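Local coordinates for protein Uly1 (Catenovulum maritimum, PDB 7DRQ) that acts as an ulvan lyase of polysaccharide lyase family 24, a calcium-binding enzyme that probably cleaves the algal cell-wall polysaccharide ulvan by elimination, at residues L333-G347 / Q364-V377. Numbering follows the deposited sequence.
Sequences LLPDATAKDQVSITG and QTNEWVNKKVIKKV
Gln342 O accepts the amide hydrogen of Trp368 N at 2.7 Å and also takes a CA-H...O contact from Glu367, so two neighbouring residues of the partner strand grip one carbonyl. Two residues along, Ser344 and Asn366 exchange both backbone bonds: Ser344 N reaches Asn366 O at 2.8 Å, nearly straight at 177°, and Asn366 N returns to Ser344 O at 3.0 Å. Val343 and Glu367 form the intervening non-hydrogen-bonded pair. The Gln342 side chain runs alongside that of Glu367, its amide plane turned 29° from the carboxylate; NE2 donates to the anti lone pair of Glu367 OE2 at 2.9 Å, while OE1 receives Ala339 N in the carbonyl plane, which fixes the amide's rotation. A leucine here would probably leave Ala339 N and the Glu367 carboxylate without these mates. Leu334 splits its two methyls: CD1 lies 3.6 Å from Asn366 O, and CD2 rests against both Lys375 CD and Val377 CG2, the Leu334 side chain running opposite to theirs. Ser344 CB meets Trp368 CB at 3.8 Å. Ser344 OG, anti to the backbone N (chi1 176°), bonds Arg288 NH1, whose residue also makes a cation-pi contact with Trp368, and shares a water with Asn366 ND2. Backbone bonds join Asp341 to Asp285 and Val343 to Arg286 and Arg288, which flank Phe287; Asp285 and Phe287 bind a calcium ion. The arrangement is a short antiparallel strand paired with the 359-369/372-383 beta hairpin, consistent with part of a blade in a beta-propeller of the BNR-repeat family.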
# COMPACT_ATOMS: atom_id res chain seq x y z
N LEU A 333 -3.25 -25.03 8.37
CA LEU A 333 -2.39 -25.55 7.33
C LEU A 333 -1.13 -26.22 7.87
O LEU A 333 -0.45 -26.94 7.13
CB LEU A 333 -2.01 -24.41 6.38
CG LEU A 333 -3.18 -23.61 5.82
CD1 LEU A 333 -2.70 -22.42 5.00
CD2 LEU A 333 -4.11 -24.50 5.00
N LEU A 334 -0.80 -25.98 9.13
CA LEU A 334 0.31 -26.64 9.83
C LEU A 334 -0.27 -27.17 11.13
O LEU A 334 0.04 -26.67 12.21
CB LEU A 334 1.47 -25.67 10.08
CG LEU A 334 2.11 -25.09 8.82
CD1 LEU A 334 2.94 -23.87 9.16
CD2 LEU A 334 2.99 -26.15 8.15
N PRO A 335 -1.15 -28.17 11.05
CA PRO A 335 -1.96 -28.53 12.22
C PRO A 335 -1.16 -29.12 13.36
O PRO A 335 -1.65 -29.13 14.49
CB PRO A 335 -2.97 -29.54 11.67
CG PRO A 335 -2.31 -30.12 10.48
CD PRO A 335 -1.43 -29.05 9.89
N ASP A 336 0.06 -29.61 13.11
CA ASP A 336 0.91 -30.14 14.17
C ASP A 336 1.92 -29.13 14.69
O ASP A 336 2.70 -29.46 15.59
CB ASP A 336 1.65 -31.39 13.69
CG ASP A 336 0.72 -32.57 13.46
OD1 ASP A 336 -0.24 -32.72 14.24
OD2 ASP A 336 0.96 -33.34 12.51
N ALA A 337 1.92 -27.91 14.15
CA ALA A 337 2.89 -26.89 14.53
C ALA A 337 2.30 -26.11 15.70
O ALA A 337 1.77 -25.01 15.56
CB ALA A 337 3.21 -25.98 13.35
N THR A 338 2.41 -26.72 16.89
CA THR A 338 1.77 -26.21 18.11
C THR A 338 2.74 -25.57 19.09
O THR A 338 2.28 -25.00 20.10
CB THR A 338 1.05 -27.34 18.86
OG1 THR A 338 1.93 -28.46 18.97
CG2 THR A 338 -0.21 -27.76 18.12
N ALA A 339 4.04 -25.68 18.87
CA ALA A 339 4.99 -25.07 19.79
C ALA A 339 4.95 -23.56 19.65
O ALA A 339 4.43 -23.01 18.67
CB ALA A 339 6.41 -25.59 19.54
N LYS A 340 5.50 -22.88 20.65
CA LYS A 340 5.50 -21.42 20.62
C LYS A 340 6.13 -20.92 19.33
O LYS A 340 7.19 -21.40 18.92
CB LYS A 340 6.22 -20.85 21.82
CG LYS A 340 5.47 -21.05 23.09
CD LYS A 340 4.14 -20.32 23.07
CE LYS A 340 3.33 -20.72 24.28
NZ LYS A 340 4.14 -20.41 25.49
N ASP A 341 5.44 -19.98 18.69
CA ASP A 341 5.91 -19.28 17.50
C ASP A 341 6.11 -20.18 16.29
O ASP A 341 6.67 -19.73 15.28
CB ASP A 341 7.20 -18.50 17.78
CG ASP A 341 7.00 -17.40 18.80
OD1 ASP A 341 5.84 -17.02 19.03
OD2 ASP A 341 8.01 -16.91 19.36
N GLN A 342 5.64 -21.44 16.33
CA GLN A 342 5.92 -22.37 15.23
C GLN A 342 5.16 -22.03 13.95
O GLN A 342 5.59 -22.46 12.87
CB GLN A 342 5.59 -23.81 15.65
CG GLN A 342 6.36 -24.88 14.84
CD GLN A 342 6.15 -26.29 15.36
OE1 GLN A 342 5.68 -26.50 16.47
NE2 GLN A 342 6.51 -27.29 14.53
N VAL A 343 4.05 -21.30 14.03
CA VAL A 343 3.34 -20.82 12.85
C VAL A 343 3.70 -19.35 12.68
O VAL A 343 3.33 -18.51 13.50
CB VAL A 343 1.82 -20.98 12.97
CG1 VAL A 343 1.13 -20.51 11.66
CG2 VAL A 343 1.45 -22.42 13.30
N SER A 344 4.41 -19.03 11.60
CA SER A 344 4.93 -17.69 11.38
C SER A 344 4.23 -17.13 10.14
O SER A 344 4.47 -17.59 9.02
CB SER A 344 6.45 -17.70 11.21
OG SER A 344 6.93 -16.40 10.91
N ILE A 345 3.34 -16.17 10.37
CA ILE A 345 2.63 -15.47 9.30
C ILE A 345 3.04 -14.01 9.39
O ILE A 345 2.64 -13.30 10.32
CB ILE A 345 1.11 -15.61 9.44
CG1 ILE A 345 0.70 -17.09 9.38
CG2 ILE A 345 0.39 -14.80 8.36
CD1 ILE A 345 -0.73 -17.32 9.85
N THR A 346 3.82 -13.55 8.41
CA THR A 346 4.38 -12.20 8.45
C THR A 346 4.13 -11.41 7.18
O THR A 346 4.52 -10.24 7.11
CB THR A 346 5.90 -12.26 8.71
OG1 THR A 346 6.51 -13.16 7.79
CG2 THR A 346 6.17 -12.75 10.13
N GLY A 347 3.49 -11.99 6.18
CA GLY A 347 3.26 -11.30 4.92
C GLY A 347 2.67 -12.27 3.92
O GLY A 347 2.28 -13.38 4.27
N GLN A 364 0.59 -16.68 2.87
CA GLN A 364 1.80 -17.47 3.07
C GLN A 364 1.91 -17.80 4.55
O GLN A 364 1.95 -16.90 5.39
CB GLN A 364 3.05 -16.74 2.60
CG GLN A 364 4.28 -17.65 2.69
CD GLN A 364 5.57 -16.95 2.32
OE1 GLN A 364 5.57 -15.92 1.65
NE2 GLN A 364 6.69 -17.54 2.74
N THR A 365 1.94 -19.09 4.86
CA THR A 365 1.98 -19.56 6.24
C THR A 365 3.24 -20.40 6.41
O THR A 365 3.37 -21.46 5.77
CB THR A 365 0.72 -20.38 6.55
OG1 THR A 365 -0.43 -19.56 6.33
CG2 THR A 365 0.73 -20.88 8.02
N ASN A 366 4.16 -19.95 7.25
CA ASN A 366 5.46 -20.60 7.37
C ASN A 366 5.56 -21.39 8.67
O ASN A 366 5.03 -20.98 9.71
CB ASN A 366 6.59 -19.57 7.33
CG ASN A 366 6.57 -18.75 6.06
OD1 ASN A 366 6.36 -19.29 4.97
ND2 ASN A 366 6.77 -17.45 6.19
N GLU A 367 6.26 -22.52 8.61
CA GLU A 367 6.61 -23.26 9.81
C GLU A 367 7.95 -22.75 10.33
O GLU A 367 8.92 -22.66 9.57
CB GLU A 367 6.68 -24.77 9.55
CG GLU A 367 6.87 -25.56 10.86
CD GLU A 367 6.70 -27.05 10.69
OE1 GLU A 367 6.56 -27.49 9.53
OE2 GLU A 367 6.72 -27.78 11.71
N TRP A 368 8.01 -22.46 11.63
CA TRP A 368 9.13 -21.73 12.23
C TRP A 368 9.69 -22.58 13.37
O TRP A 368 9.06 -22.70 14.42
CB TRP A 368 8.63 -20.37 12.72
CG TRP A 368 9.63 -19.48 13.41
CD1 TRP A 368 9.82 -19.36 14.76
CD2 TRP A 368 10.52 -18.54 12.79
NE1 TRP A 368 10.80 -18.43 15.01
CE2 TRP A 368 11.24 -17.91 13.83
CE3 TRP A 368 10.79 -18.20 11.47
CZ2 TRP A 368 12.21 -16.95 13.58
CZ3 TRP A 368 11.75 -17.24 11.22
CH2 TRP A 368 12.45 -16.62 12.27
N VAL A 369 10.86 -23.18 13.14
CA VAL A 369 11.48 -24.12 14.08
C VAL A 369 12.94 -23.75 14.27
O VAL A 369 13.67 -23.55 13.29
CB VAL A 369 11.36 -25.58 13.60
CG1 VAL A 369 12.20 -26.51 14.48
CG2 VAL A 369 9.90 -26.03 13.60
N ASN A 370 13.37 -23.69 15.53
CA ASN A 370 14.67 -23.14 15.93
C ASN A 370 15.00 -21.88 15.13
O ASN A 370 16.06 -21.77 14.49
CB ASN A 370 15.79 -24.17 15.80
CG ASN A 370 17.07 -23.69 16.47
OD1 ASN A 370 17.02 -22.80 17.32
ND2 ASN A 370 18.21 -24.23 16.07
N LYS A 371 14.07 -20.93 15.18
CA LYS A 371 14.29 -19.55 14.73
C LYS A 371 14.55 -19.45 13.23
O LYS A 371 15.24 -18.55 12.77
CB LYS A 371 15.43 -18.91 15.54
CG LYS A 371 15.28 -19.17 17.05
CD LYS A 371 16.15 -18.25 17.88
CE LYS A 371 16.15 -18.64 19.35
NZ LYS A 371 17.08 -17.77 20.13
N LYS A 372 13.96 -20.37 12.46
CA LYS A 372 14.13 -20.40 11.02
C LYS A 372 12.86 -20.93 10.37
O LYS A 372 12.19 -21.81 10.92
CB LYS A 372 15.33 -21.29 10.63
CG LYS A 372 15.79 -21.14 9.20
CD LYS A 372 17.11 -21.88 8.98
CE LYS A 372 18.30 -20.96 9.26
NZ LYS A 372 19.58 -21.72 9.39
N VAL A 373 12.55 -20.40 9.19
CA VAL A 373 11.47 -20.96 8.39
C VAL A 373 11.95 -22.28 7.79
O VAL A 373 12.95 -22.31 7.06
CB VAL A 373 11.04 -19.99 7.28
CG1 VAL A 373 10.07 -20.67 6.32
CG2 VAL A 373 10.42 -18.74 7.88
N ILE A 374 11.25 -23.37 8.09
CA ILE A 374 11.60 -24.68 7.54
C ILE A 374 10.58 -25.17 6.53
O ILE A 374 10.83 -26.19 5.86
CB ILE A 374 11.79 -25.74 8.65
CG1 ILE A 374 10.48 -26.03 9.38
CG2 ILE A 374 12.89 -25.30 9.62
CD1 ILE A 374 10.52 -27.27 10.25
N LYS A 375 9.46 -24.47 6.37
CA LYS A 375 8.43 -24.87 5.42
C LYS A 375 7.59 -23.64 5.10
O LYS A 375 7.26 -22.87 6.00
CB LYS A 375 7.56 -25.99 6.00
CG LYS A 375 6.39 -26.39 5.12
CD LYS A 375 5.52 -27.41 5.83
CE LYS A 375 5.42 -28.68 5.04
NZ LYS A 375 4.96 -29.81 5.91
N LYS A 376 7.28 -23.45 3.82
CA LYS A 376 6.45 -22.35 3.36
C LYS A 376 5.20 -22.93 2.72
O LYS A 376 5.29 -23.72 1.77
CB LYS A 376 7.20 -21.47 2.36
CG LYS A 376 8.51 -20.88 2.88
CD LYS A 376 9.23 -20.12 1.76
CE LYS A 376 10.47 -19.41 2.26
NZ LYS A 376 11.07 -18.53 1.21
N VAL A 377 4.03 -22.55 3.23
CA VAL A 377 2.76 -23.02 2.70
C VAL A 377 2.03 -21.83 2.09
O VAL A 377 1.75 -20.85 2.79
CB VAL A 377 1.90 -23.69 3.78
CG1 VAL A 377 0.59 -24.16 3.17
CG2 VAL A 377 2.67 -24.83 4.45
O HOH W 1 9.20 -22.34 17.10
O HOH W 2 7.42 -15.72 8.44
O HOH W 3 4.00 -15.14 6.00
O HOH W 4 -0.20 -14.47 4.70